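Side-chain contacts in NreA (Staphylococcus aureus subsp. aureus, PDB 6K2H), which probably senses nitrate through a GAF domain in staphylococcal nitrogen regulation, here in a form altered at its nitrate-binding site: residues Ala29-Glu34 / Ser40-His45; Arg64-Thr69 / Val119-Gln124; Val108-Lys113 / Asp137-Lys142. The protein carries 1 engineered substitution. All blocks are in the same frame, centred on the assembly; numbering follows the deposited sequence.

Contact 1. Residues Ala29-Glu34 / Ser40-His45; sequences AIAFYE and SPIKWH. With EDO (1,2-ethanediol), chain B.
Ala29 sets its CB beside the indole of Trp44, 3.5 Å from Trp44 CE3. Ile30 contributes its carbonyl: Ile30 O accepts the backbone N-H of His45. Ala31 is the non-hydrogen-bonded partner of Trp44. Its methyl lies over one face of the indole, with Ala31 CB 3.8 Å from the centroid of the Trp44 six-membered ring, a CH-pi contact. At the edge of the indole, the Trp44 NE1 N-H donates to O1 of the bound ethanediol at 3.0 Å.

Phe32 and Lys43 form the hydrogen-bonded pair, N to O both ways. Phe32 then turns its ring edge to the face of His45, the planes at 66°, while Phe32 CB also sits over that imidazole face. His45 ND1 donates in its ring plane to Lys43 O at 3.0 Å. In the conformer described, this bond would hold the imidazole's rotation; a second conformer is also modelled. Lys43 O thus takes two donors.

At Tyr33, Ile42 CG1 lies over one face of the phenol ring, 3.6 Å from Tyr33 CE1. Glu34 N donates almost straight to Pro41 O, which Ser40 OG also grips. With CG anti to the backbone N (chi1 -173°), the extended Glu34 chain runs alongside Lys43; Lys43 NZ itself bonds Lys56 O and Ile58 O. This is an antiparallel beta hairpin, at one margin of the GAF-domain sheet.

Contact 2. Residues Arg64-Thr69 / Val119-Gln124; sequences RGLAGT and VLLFGQ. With EDO (1,2-ethanediol), chain B.
Val119 has the most surface buried here, and it meets Ala67 on helix 65-73. The touching branch is CG2: Val119 CG2 lies 3.5 Å from Ala67 O and 4.3 Å from Ala67 CB. With chi1 at -178°, CG1 takes the position anti to the backbone N, and CG2 is left beside that nitrogen, where it reaches the helix backbone. The contact is therefore methyl against main chain as much as methyl against methyl. No hydrogen bond crosses between the two segments.

Leu66, the residue before Ala67, makes the second touch, on Leu121. Its CD1 methyl comes to 4.3 Å from Leu121 CD1, a loose apolar approach. Both leucines point their CB toward the opposite segment. All four touching residues are buried.

The backbone N-H groups of Leu66 and Ala67 also hold the ethanediol, which probably came from the crystallisation liquor. Ala67 N donates to ethanediol O2 at 3.0 Å. Leu66 N adds a weak bond to the same oxygen, at a poor angle of 118°. The diol carbon C2 packs near Leu66 CD1. Ile96 N also bonds the diol. A polar group held by these backbone N-H groups is consistent with a small-ligand site, perhaps that for nitrate.

Around the contact, Ala67 also touches Ala31 on strand 27-33, and Leu66 reaches Met77 and Ile79 on strand 77-79. Val119 meets Ala107 on strand 104-112. Helix 65-73 thus lies across one face of the antiparallel sheet.

Contact 3. Residues Val108-Lys113 / Asp137-Lys142; sequences VPLWYK and DDIQRK
Ile139 points from helix 136-140 toward Val108 and Leu110 on strand 104-112. The short C-terminal helix packs here on the antiparallel sheet of the GAF domain. From Ile139 CB the side chain divides. The CG1 branch, anti to the carbonyl carbon (chi1 -57°), heads for Val108. Ile139 CG1 comes 3.8 Å from Val108 CG2. The chain then bends, and Ile139 CD1 stays near the same methyl at 3.9 Å. The two side chains meet tip to tip. Val108 CG2 sits between its own backbone N and carbonyl carbon, and from there it faces the helix.

The CG2 branch of Ile139 takes the other neighbour. It lies 4.0 Å from Leu110 CD2, with the two side chains crossing at about a right angle. Both strand residues also pack on strand 115-124, Val108 on Leu120 and Leu110 on Tyr117. The contact is small and mainly apolar, and no hydrogen bond spans the segments. Ile139 loses much the largest area to it. Gln140 closes the margin at the surface, where its amide only approaches the strand backbone: Gln140 NE2 stands 4.5 Å from Trp111 O.

Overall arrangement
All three contacts belong to one GAF domain and reach one antiparallel sheet. Contact 1 closes before the other two open; contacts 2 and 3 cross along the chain, their segments alternating. Centres of contacts 1 and 2 are about 10 Å apart, those of 2 and 3 about 14 Å, and those of 1 and 3 about 17 Å. Strand 115-124 lies between strands 27-33 and 104-112, so contact 2 joins the others through backbone bonds such as Leu120 O to Val108 N. Contacts 1 and 2 share the ethanediol and probably border a ligand pocket. Contact 3 lies away from it, near the modelled C-terminus.

Contact 1. Residues Ala29-Glu34 / Ser40-His45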
loop_
_atom_site.group_PDB
_atom_site.type_symbol
_atom_site.label_atom_id
_atom_site.label_comp_id
_atom_site.label_asym_id
_atom_site.label_seq_id
_atom_site.Cartn_x
_atom_site.Cartn_y
_atom_site.Cartn_z
ATOM N N ALA A 29 -1.022 4.140 2.346
ATOM C CA ALA A 29 -0.980 4.610 0.976
ATOM C C ALA A 29 -2.045 3.910 0.186
ATOM O O ALA A 29 -2.415 2.754 0.518
ATOM C CB ALA A 29 0.379 4.394 0.395
ATOM N N ILE A 30 -2.568 4.597 -0.827
ATOM C CA ILE A 30 -3.500 3.933 -1.770
ATOM C C ILE A 30 -2.926 3.998 -3.179
ATOM O O ILE A 30 -2.585 5.067 -3.651
ATOM C CB ILE A 30 -4.871 4.633 -1.736
ATOM C CG1 ILE A 30 -5.568 4.397 -0.386
ATOM C CG2 ILE A 30 -5.768 4.081 -2.872
ATOM C CD1 ILE A 30 -6.739 5.333 -0.063
ATOM N N ALA A 31 -2.894 2.856 -3.858
ATOM C CA ALA A 31 -2.420 2.747 -5.240
ATOM C C ALA A 31 -3.618 2.471 -6.168
ATOM O O ALA A 31 -4.523 1.711 -5.831
ATOM C CB ALA A 31 -1.384 1.646 -5.355
ATOM N N PHE A 32 -3.573 3.072 -7.343
ATOM C CA PHE A 32 -4.672 2.926 -8.398
ATOM C C PHE A 32 -3.925 3.028 -9.707
ATOM O O PHE A 32 -2.808 3.640 -9.758
ATOM C CB PHE A 32 -5.638 4.184 -8.421
ATOM C CG PHE A 32 -6.385 4.451 -7.181
ATOM C CD1 PHE A 32 -6.384 5.726 -6.613
ATOM C CD2 PHE A 32 -7.210 3.475 -6.662
ATOM C CE1 PHE A 32 -7.156 5.988 -5.540
ATOM C CE2 PHE A 32 -7.980 3.721 -5.558
ATOM C CZ PHE A 32 -7.952 4.993 -5.005
ATOM N N TYR A 33 -4.540 2.566 -10.829
ATOM C CA TYR A 33 -3.994 2.906 -12.152
ATOM C C TYR A 33 -3.879 4.450 -12.332
ATOM O O TYR A 33 -4.721 5.191 -11.852
ATOM C CB TYR A 33 -4.846 2.320 -13.303
ATOM C CG TYR A 33 -4.604 0.844 -13.428
ATOM C CD1 TYR A 33 -3.441 0.364 -14.007
ATOM C CD2 TYR A 33 -5.536 -0.069 -12.996
ATOM C CE1 TYR A 33 -3.213 -1.004 -14.089
ATOM C CE2 TYR A 33 -5.283 -1.437 -13.051
ATOM C CZ TYR A 33 -4.133 -1.872 -13.652
ATOM O OH TYR A 33 -3.911 -3.219 -13.736
ATOM N N GLU A 34 -2.772 4.868 -12.940
ATOM C CA GLU A 34 -2.483 6.270 -13.248
ATOM C C GLU A 34 -3.478 6.912 -14.188
ATOM O O GLU A 34 -3.888 8.045 -13.996
ATOM C CB GLU A 34 -1.074 6.392 -13.853
ATOM C CG GLU A 34 -0.663 7.851 -14.019
ATOM C CD GLU A 34 0.729 7.991 -14.542
ATOM O OE1 GLU A 34 1.082 7.247 -15.497
ATOM O OE2 GLU A 34 1.401 8.931 -14.034
ATOM N N SER A 40 -1.575 1.763 -18.866
ATOM C CA SER A 40 -1.344 2.596 -17.669
ATOM C C SER A 40 -0.549 1.847 -16.609
ATOM O O SER A 40 -0.793 0.704 -16.354
ATOM C CB SER A 40 -2.655 3.089 -17.083
ATOM O OG SER A 40 -2.411 3.772 -15.861
ATOM N N PRO A 41 0.447 2.511 -15.993
ATOM C CA PRO A 41 1.060 1.905 -14.824
ATOM C C PRO A 41 0.170 2.140 -13.598
ATOM O O PRO A 41 -0.875 2.800 -13.705
ATOM C CB PRO A 41 2.340 2.684 -14.675
ATOM C CG PRO A 41 2.004 4.034 -15.205
ATOM C CD PRO A 41 1.052 3.809 -16.342
ATOM N N ILE A 42 0.645 1.626 -12.490
ATOM C CA ILE A 42 0.004 1.877 -11.168
ATOM C C ILE A 42 0.892 2.859 -10.383
ATOM O O ILE A 42 2.129 2.786 -10.444
ATOM C CB ILE A 42 -0.126 0.550 -10.440
ATOM C CG1 ILE A 42 -1.148 -0.317 -11.188
ATOM C CG2 ILE A 42 -0.508 0.755 -8.991
ATOM C CD1 ILE A 42 -0.989 -1.792 -10.938
ATOM N N LYS A 43 0.244 3.760 -9.655
ATOM C CA LYS A 43 0.942 4.704 -8.803
ATOM C C LYS A 43 0.347 4.795 -7.455
ATOM O O LYS A 43 -0.821 4.506 -7.286
ATOM C CB LYS A 43 0.974 6.078 -9.457
ATOM C CG LYS A 43 1.822 6.002 -10.742
ATOM C CD LYS A 43 2.242 7.364 -11.273
ATOM C CE LYS A 43 3.298 8.025 -10.439
ATOM N NZ LYS A 43 4.694 7.812 -10.902
ATOM N N TRP A 44 1.184 5.201 -6.498
ATOM C CA TRP A 44 0.701 5.556 -5.183
ATOM C C TRP A 44 0.135 6.980 -5.290
ATOM O O TRP A 44 0.915 7.945 -5.451
ATOM C CB TRP A 44 1.775 5.459 -4.143
ATOM C CG TRP A 44 2.379 4.084 -3.998
ATOM C CD1 TRP A 44 3.557 3.659 -4.504
ATOM C CD2 TRP A 44 1.770 2.970 -3.358
ATOM N NE1 TRP A 44 3.750 2.297 -4.141
ATOM C CE2 TRP A 44 2.635 1.860 -3.493
ATOM C CE3 TRP A 44 0.529 2.791 -2.717
ATOM C CZ2 TRP A 44 2.333 0.608 -2.932
ATOM C CZ3 TRP A 44 0.218 1.577 -2.204
ATOM C CH2 TRP A 44 1.104 0.485 -2.295
ATOM N N HIS A 45 -1.178 7.059 -5.263
ATOM C CA HIS A 45 -1.946 8.290 -5.527
ATOM C C HIS A 45 -2.086 9.106 -4.232
ATOM O O HIS A 45 -2.050 10.336 -4.284
ATOM C CB HIS A 45 -3.361 8.020 -6.094
ATOM C CG HIS A 45 -3.411 7.730 -7.579
ATOM N ND1 HIS A 45 -2.812 6.633 -8.148
ATOM C CD2 HIS A 45 -3.989 8.406 -8.605
ATOM C CE1 HIS A 45 -2.974 6.658 -9.459
ATOM N NE2 HIS A 45 -3.721 7.704 -9.760
HETATM C C1 EDO B . 5.743 -0.141 -4.478
HETATM O O1 EDO B . 6.285 0.766 -3.802
HETATM C C2 EDO B . 5.436 -1.291 -3.786
HETATM O O2 EDO B . 4.493 -1.800 -4.616
#

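Contact 2. Residues Arg64-Thr69 / Val119-Gln124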
loop_
_atom_site.group_PDB
_atom_site.type_symbol
_atom_site.label_atom_id
_atom_site.label_comp_id
_atom_site.label_asym_id
_atom_site.label_seq_id
_atom_site.Cartn_x
_atom_site.Cartn_y
_atom_site.Cartn_z
ATOM N N ARG A 64 4.001 -6.275 -10.400
ATOM C CA ARG A 64 5.230 -5.742 -9.799
ATOM C C ARG A 64 4.950 -5.055 -8.459
ATOM O O ARG A 64 4.064 -4.182 -8.379
ATOM C CB ARG A 64 5.898 -4.743 -10.734
ATOM C CG ARG A 64 5.892 -5.118 -12.224
ATOM C CD ARG A 64 6.350 -6.545 -12.530
ATOM N NE ARG A 64 7.448 -6.947 -11.652
ATOM C CZ ARG A 64 7.743 -8.193 -11.279
ATOM N NH1 ARG A 64 8.772 -8.382 -10.461
ATOM N NH2 ARG A 64 7.047 -9.249 -11.712
ATOM N N GLY A 65 5.763 -5.407 -7.464
ATOM C CA GLY A 65 5.762 -4.775 -6.153
ATOM C C GLY A 65 4.579 -5.203 -5.320
ATOM O O GLY A 65 3.837 -6.127 -5.669
ATOM N N LEU A 66 4.366 -4.490 -4.238
ATOM C CA LEU A 66 3.238 -4.790 -3.419
ATOM C C LEU A 66 1.936 -4.461 -4.138
ATOM O O LEU A 66 1.025 -5.261 -4.116
ATOM C CB LEU A 66 3.239 -4.010 -2.122
ATOM C CG LEU A 66 4.475 -4.320 -1.250
ATOM C CD1 LEU A 66 4.740 -3.171 -0.328
ATOM C CD2 LEU A 66 4.222 -5.564 -0.463
ATOM N N ALA A 67 1.829 -3.257 -4.671
ATOM C CA ALA A 67 0.571 -2.842 -5.296
ATOM C C ALA A 67 0.292 -3.710 -6.540
ATOM O O ALA A 67 -0.836 -4.186 -6.770
ATOM C CB ALA A 67 0.603 -1.385 -5.663
ATOM N N GLY A 68 1.285 -3.885 -7.387
ATOM C CA GLY A 68 1.015 -4.672 -8.594
ATOM C C GLY A 68 0.693 -6.109 -8.352
ATOM O O GLY A 68 -0.130 -6.709 -9.075
ATOM N N THR A 69 1.316 -6.694 -7.349
ATOM C CA THR A 69 1.026 -8.079 -7.012
ATOM C C THR A 69 -0.384 -8.217 -6.444
ATOM O O THR A 69 -1.123 -9.094 -6.839
ATOM C CB THR A 69 2.089 -8.626 -6.038
ATOM O OG1 THR A 69 3.408 -8.450 -6.615
ATOM C CG2 THR A 69 1.868 -10.044 -5.692
ATOM N N VAL A 119 -5.153 -0.707 -4.170
ATOM C CA VAL A 119 -4.470 -1.344 -3.065
ATOM C C VAL A 119 -4.319 -0.378 -1.934
ATOM O O VAL A 119 -3.833 0.718 -2.155
ATOM C CB VAL A 119 -3.103 -1.925 -3.480
ATOM C CG1 VAL A 119 -2.459 -2.633 -2.298
ATOM C CG2 VAL A 119 -3.267 -2.870 -4.668
ATOM N N LEU A 120 -4.780 -0.773 -0.729
ATOM C CA LEU A 120 -4.542 -0.031 0.496
ATOM C C LEU A 120 -3.378 -0.644 1.276
ATOM O O LEU A 120 -3.397 -1.851 1.653
ATOM C CB LEU A 120 -5.778 -0.032 1.374
ATOM C CG LEU A 120 -5.746 0.531 2.736
ATOM C CD1 LEU A 120 -5.421 2.009 2.727
ATOM C CD2 LEU A 120 -7.111 0.315 3.432
ATOM N N LEU A 121 -2.338 0.137 1.437
ATOM C CA LEU A 121 -1.093 -0.305 2.111
ATOM C C LEU A 121 -1.006 0.359 3.478
ATOM O O LEU A 121 -1.247 1.596 3.585
ATOM C CB LEU A 121 0.100 0.040 1.267
ATOM C CG LEU A 121 1.418 -0.114 2.030
ATOM C CD1 LEU A 121 1.704 -1.520 2.265
ATOM C CD2 LEU A 121 2.565 0.564 1.258
ATOM N N PHE A 122 -0.843 -0.468 4.528
ATOM C CA PHE A 122 -0.542 0.014 5.895
ATOM C C PHE A 122 0.906 -0.352 6.160
ATOM O O PHE A 122 1.345 -1.509 5.928
ATOM C CB PHE A 122 -1.462 -0.661 6.928
ATOM C CG PHE A 122 -2.901 -0.223 6.830
ATOM C CD1 PHE A 122 -3.255 1.021 7.349
ATOM C CD2 PHE A 122 -3.876 -1.057 6.362
ATOM C CE1 PHE A 122 -4.591 1.431 7.307
ATOM C CE2 PHE A 122 -5.215 -0.668 6.340
ATOM C CZ PHE A 122 -5.562 0.583 6.820
ATOM N N GLY A 123 1.680 0.615 6.624
ATOM C CA GLY A 123 3.088 0.370 6.929
ATOM C C GLY A 123 3.565 0.821 8.302
ATOM O O GLY A 123 3.089 1.835 8.795
ATOM N N GLN A 124 4.441 0.049 8.923
ATOM C CA GLN A 124 5.119 0.462 10.155
ATOM C C GLN A 124 6.554 0.818 9.883
ATOM O O GLN A 124 7.193 0.234 8.966
ATOM C CB GLN A 124 5.082 -0.631 11.225
ATOM C CG GLN A 124 3.667 -1.053 11.627
ATOM C CD GLN A 124 2.922 -0.040 12.451
ATOM O OE1 GLN A 124 2.906 1.159 12.148
ATOM N NE2 GLN A 124 2.290 -0.506 13.537
HETATM C C1 EDO B . 5.743 -0.141 -4.478
HETATM O O1 EDO B . 6.285 0.766 -3.802
HETATM C C2 EDO B . 5.436 -1.291 -3.786
HETATM O O2 EDO B . 4.493 -1.800 -4.616
#

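Contact 3. Residues Val108-Lys113 / Asp137-Lys142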
loop_
_atom_site.group_PDB
_atom_site.type_symbol
_atom_site.label_atom_id
_atom_site.label_comp_id
_atom_site.label_asym_id
_atom_site.label_seq_id
_atom_site.Cartn_x
_atom_site.Cartn_y
_atom_site.Cartn_z
ATOM N N VAL A 108 -3.651 -4.581 1.218
ATOM C CA VAL A 108 -4.958 -5.227 0.968
ATOM C C VAL A 108 -5.643 -4.771 -0.307
ATOM O O VAL A 108 -5.572 -3.588 -0.651
ATOM C CB VAL A 108 -5.879 -5.005 2.156
ATOM C CG1 VAL A 108 -5.305 -5.589 3.428
ATOM C CG2 VAL A 108 -6.241 -3.531 2.358
ATOM N N PRO A 109 -6.313 -5.689 -1.028
ATOM C CA PRO A 109 -7.013 -5.274 -2.248
ATOM C C PRO A 109 -8.221 -4.432 -1.902
ATOM O O PRO A 109 -8.915 -4.663 -0.859
ATOM C CB PRO A 109 -7.417 -6.581 -2.873
ATOM C CG PRO A 109 -7.544 -7.545 -1.773
ATOM C CD PRO A 109 -6.412 -7.148 -0.824
ATOM N N LEU A 110 -8.484 -3.453 -2.747
ATOM C CA LEU A 110 -9.711 -2.656 -2.657
ATOM C C LEU A 110 -10.639 -3.165 -3.764
ATOM O O LEU A 110 -10.223 -3.232 -4.928
ATOM C CB LEU A 110 -9.419 -1.196 -2.832
ATOM C CG LEU A 110 -8.591 -0.630 -1.661
ATOM C CD1 LEU A 110 -8.379 0.828 -1.947
ATOM C CD2 LEU A 110 -9.313 -0.742 -0.320
ATOM N N TRP A 111 -11.801 -3.666 -3.361
ATOM C CA TRP A 111 -12.765 -4.287 -4.290
ATOM C C TRP A 111 -13.956 -3.384 -4.554
ATOM O O TRP A 111 -14.464 -2.685 -3.652
ATOM C CB TRP A 111 -13.324 -5.576 -3.697
ATOM C CG TRP A 111 -12.340 -6.676 -3.483
ATOM C CD1 TRP A 111 -11.619 -6.962 -2.337
ATOM C CD2 TRP A 111 -11.931 -7.622 -4.450
ATOM N NE1 TRP A 111 -10.801 -8.043 -2.569
ATOM C CE2 TRP A 111 -10.991 -8.487 -3.838
ATOM C CE3 TRP A 111 -12.244 -7.820 -5.780
ATOM C CZ2 TRP A 111 -10.385 -9.516 -4.521
ATOM C CZ3 TRP A 111 -11.696 -8.915 -6.450
ATOM C CH2 TRP A 111 -10.745 -9.747 -5.806
ATOM N N TYR A 112 -14.462 -3.451 -5.779
ATOM C CA TYR A 112 -15.750 -2.854 -6.117
ATOM C C TYR A 112 -16.428 -3.754 -7.140
ATOM O O TYR A 112 -15.844 -3.984 -8.185
ATOM C CB TYR A 112 -15.545 -1.470 -6.668
ATOM C CG TYR A 112 -16.873 -0.786 -6.841
ATOM C CD1 TYR A 112 -17.746 -0.631 -5.746
ATOM C CD2 TYR A 112 -17.292 -0.326 -8.075
ATOM C CE1 TYR A 112 -18.958 -0.025 -5.886
ATOM C CE2 TYR A 112 -18.528 0.306 -8.208
ATOM C CZ TYR A 112 -19.350 0.441 -7.127
ATOM O OH TYR A 112 -20.571 1.098 -7.254
ATOM N N LYS A 113 -17.569 -4.333 -6.736
ATOM C CA LYS A 113 -18.338 -5.296 -7.552
ATOM C C LYS A 113 -17.414 -6.410 -8.145
ATOM O O LYS A 113 -17.437 -6.675 -9.315
ATOM C CB LYS A 113 -19.075 -4.499 -8.627
ATOM C CG LYS A 113 -19.926 -3.338 -8.117
ATOM C CD LYS A 113 -20.994 -3.852 -7.218
ATOM C CE LYS A 113 -21.901 -2.728 -6.774
ATOM N NZ LYS A 113 -22.844 -3.303 -5.772
ATOM N N ASP A 137 -13.438 -8.699 4.173
ATOM C CA ASP A 137 -14.631 -8.345 4.951
ATOM C C ASP A 137 -14.310 -7.172 5.904
ATOM O O ASP A 137 -15.048 -6.179 5.966
ATOM C CB ASP A 137 -15.207 -9.579 5.692
ATOM C CG ASP A 137 -15.317 -10.854 4.777
ATOM O OD1 ASP A 137 -15.290 -10.771 3.511
ATOM O OD2 ASP A 137 -15.410 -11.959 5.346
ATOM N N ASP A 138 -13.144 -7.210 6.554
ATOM C CA ASP A 138 -12.790 -6.141 7.523
ATOM C C ASP A 138 -12.646 -4.794 6.825
ATOM O O ASP A 138 -13.179 -3.762 7.266
ATOM C CB ASP A 138 -11.493 -6.474 8.239
ATOM C CG ASP A 138 -11.565 -7.765 9.051
ATOM O OD1 ASP A 138 -12.639 -8.043 9.629
ATOM O OD2 ASP A 138 -10.521 -8.482 9.109
ATOM N N ILE A 139 -11.936 -4.815 5.708
ATOM C CA ILE A 139 -11.737 -3.564 4.949
ATOM C C ILE A 139 -13.039 -2.998 4.413
ATOM O O ILE A 139 -13.189 -1.805 4.403
ATOM C CB ILE A 139 -10.768 -3.759 3.790
ATOM C CG1 ILE A 139 -9.430 -4.292 4.315
ATOM C CG2 ILE A 139 -10.543 -2.443 3.041
ATOM C CD1 ILE A 139 -8.722 -3.422 5.315
ATOM N N GLN A 140 -13.980 -3.834 3.984
ATOM C CA GLN A 140 -15.331 -3.334 3.628
ATOM C C GLN A 140 -16.114 -2.712 4.796
ATOM O O GLN A 140 -16.965 -1.846 4.581
ATOM C CB GLN A 140 -16.193 -4.406 2.944
ATOM C CG GLN A 140 -16.227 -4.275 1.428
ATOM C CD GLN A 140 -16.934 -3.016 0.913
ATOM O OE1 GLN A 140 -17.035 -1.991 1.600
ATOM N NE2 GLN A 140 -17.415 -3.089 -0.324
ATOM N N ARG A 141 -15.790 -3.135 6.014
ATOM C CA ARG A 141 -16.267 -2.494 7.249
ATOM C C ARG A 141 -15.480 -1.214 7.610
ATOM O O ARG A 141 -15.713 -0.655 8.676
ATOM C CB ARG A 141 -16.212 -3.494 8.428
ATOM C CG ARG A 141 -17.294 -4.569 8.483
ATOM C CD ARG A 141 -17.758 -5.049 7.115
ATOM N NE ARG A 141 -18.143 -6.462 7.093
ATOM C CZ ARG A 141 -19.271 -6.967 6.574
ATOM N NH1 ARG A 141 -19.474 -8.281 6.628
ATOM N NH2 ARG A 141 -20.203 -6.198 6.001
ATOM N N LYS A 142 -14.540 -0.772 6.755
ATOM C CA LYS A 142 -13.887 0.568 6.837
ATOM C C LYS A 142 -14.814 1.648 7.355
ATOM O O LYS A 142 -14.910 2.729 6.769
ATOM C CB LYS A 142 -13.338 1.020 5.455
ATOM C CG LYS A 142 -14.317 0.772 4.282
ATOM C CD LYS A 142 -14.762 1.976 3.471
ATOM C CE LYS A 142 -16.018 1.577 2.709
ATOM N NZ LYS A 142 -16.359 2.517 1.622
#